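Local coordinates for protein betainyl-CoA thiolase (Pseudomonas putida, PDB 2HLJ) that probably acts on acyl-CoA thioesters as a hot-dog-fold enzyme, hydrolysing them or transferring their acyl group, at residues A123-G126 with H127-C131. Residues are numbered along the deposited sequence; the frame is centred on the assembly and turned at random.
Sequences APFG and HTTVC
The ring of Phe125 meets the methyl of Thr129 at an oblique angle, CD1 of Phe125 lying 3.9 Å from CG2 of Thr129, while the ring of His114 meets that of Phe125, the two planes about 20° apart. Thr129 has two roles at once. Its OG1 stands beside the backbone N (chi1 -62°) and reaches a water 2.7 Å away, which leaves CG2 anti to that N and turned to Phe125. The same water accepts the N-H of Gly126, its oxygen also 2.7 Å from Gly126 N, and thus bridges the residue before the helix to the third residue within it. Val130 adds a looser apolar touch, its CG2 being 4.3 Å from Phe125 CB. The backbone N of Val130 donates to Gly126 O at 3.1 Å, with an N-H...O angle of 167°; this is the first i to i+4 bond of the helix, followed by Cys131 N to His127 O. Gly126 is therefore the N-cap of helix 127-138, and the contact is a helix N-terminus at the protein surface, with a water linking Gly126 N to Thr129 OG1, where the loop after strand 104-114 of the hot-dog sheet turns into that helix.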
loop_
_atom_site.group_PDB
_atom_site.type_symbol
_atom_site.label_atom_id
_atom_site.label_comp_id
_atom_site.label_asym_id
_atom_site.label_seq_id
_atom_site.Cartn_x
_atom_site.Cartn_y
_atom_site.Cartn_z
ATOM N N ALA A 123 -22.180 6.935 3.167
ATOM C CA ALA A 123 -22.979 8.159 2.992
ATOM C C ALA A 123 -22.859 8.679 1.545
ATOM O O ALA A 123 -21.736 8.699 0.997
ATOM C CB ALA A 123 -22.480 9.251 3.961
ATOM N N PRO A 124 -23.987 9.141 0.942
ATOM C CA PRO A 124 -23.918 9.695 -0.419
ATOM C C PRO A 124 -23.140 11.028 -0.534
ATOM O O PRO A 124 -23.057 11.791 0.446
ATOM C CB PRO A 124 -25.383 9.893 -0.803
ATOM C CG PRO A 124 -26.109 9.993 0.496
ATOM C CD PRO A 124 -25.367 9.159 1.477
ATOM N N PHE A 125 -22.563 11.279 -1.716
ATOM C CA PHE A 125 -21.966 12.580 -2.053
ATOM C C PHE A 125 -23.055 13.576 -2.394
ATOM O O PHE A 125 -23.944 13.278 -3.188
ATOM C CB PHE A 125 -21.030 12.479 -3.263
ATOM C CG PHE A 125 -19.815 11.640 -3.018
ATOM C CD1 PHE A 125 -19.004 11.872 -1.921
ATOM C CD2 PHE A 125 -19.483 10.618 -3.879
ATOM C CE1 PHE A 125 -17.884 11.099 -1.678
ATOM C CE2 PHE A 125 -18.367 9.840 -3.657
ATOM C CZ PHE A 125 -17.561 10.090 -2.538
ATOM N N GLY A 126 -22.982 14.766 -1.817
ATOM C CA GLY A 126 -23.975 15.783 -2.116
ATOM C C GLY A 126 -23.726 16.469 -3.459
ATOM O O GLY A 126 -22.617 16.401 -4.012
ATOM N N HIS A 127 -24.747 17.172 -3.945
ATOM C CA HIS A 127 -24.707 17.876 -5.223
ATOM C C HIS A 127 -23.447 18.719 -5.451
ATOM O O HIS A 127 -22.884 18.690 -6.525
ATOM C CB HIS A 127 -25.950 18.761 -5.399
ATOM C CG HIS A 127 -25.959 19.538 -6.686
ATOM N ND1 HIS A 127 -25.499 20.839 -6.779
ATOM C CD2 HIS A 127 -26.347 19.190 -7.939
ATOM C CE1 HIS A 127 -25.616 21.260 -8.028
ATOM N NE2 HIS A 127 -26.128 20.279 -8.751
ATOM N N THR A 128 -23.017 19.451 -4.436
ATOM C CA THR A 128 -21.841 20.305 -4.518
ATOM C C THR A 128 -20.542 19.524 -4.720
ATOM O O THR A 128 -19.681 19.927 -5.494
ATOM C CB THR A 128 -21.719 21.145 -3.224
ATOM O OG1 THR A 128 -22.907 21.926 -3.049
ATOM C CG2 THR A 128 -20.561 22.082 -3.289
ATOM N N THR A 129 -20.394 18.417 -3.991
ATOM C CA THR A 129 -19.261 17.520 -4.145
ATOM C C THR A 129 -19.197 16.979 -5.571
ATOM O O THR A 129 -18.123 16.953 -6.174
ATOM C CB THR A 129 -19.326 16.310 -3.134
ATOM O OG1 THR A 129 -19.280 16.796 -1.794
ATOM C CG2 THR A 129 -18.168 15.376 -3.322
ATOM N N VAL A 130 -20.328 16.501 -6.085
ATOM C CA VAL A 130 -20.378 15.978 -7.441
ATOM C C VAL A 130 -19.952 17.033 -8.458
ATOM O O VAL A 130 -19.241 16.733 -9.431
ATOM C CB VAL A 130 -21.771 15.473 -7.817
ATOM C CG1 VAL A 130 -21.831 15.117 -9.281
ATOM C CG2 VAL A 130 -22.147 14.253 -6.978
ATOM N N CYS A 131 -20.434 18.253 -8.266
ATOM C CA CYS A 131 -20.068 19.341 -9.169
ATOM C C CYS A 131 -18.571 19.619 -9.131
ATOM O O CYS A 131 -17.956 19.796 -10.174
ATOM C CB CYS A 131 -20.872 20.614 -8.879
ATOM S SG CYS A 131 -22.611 20.471 -9.369
HETATM O O HOH W 1 -20.794 15.133 -0.236
#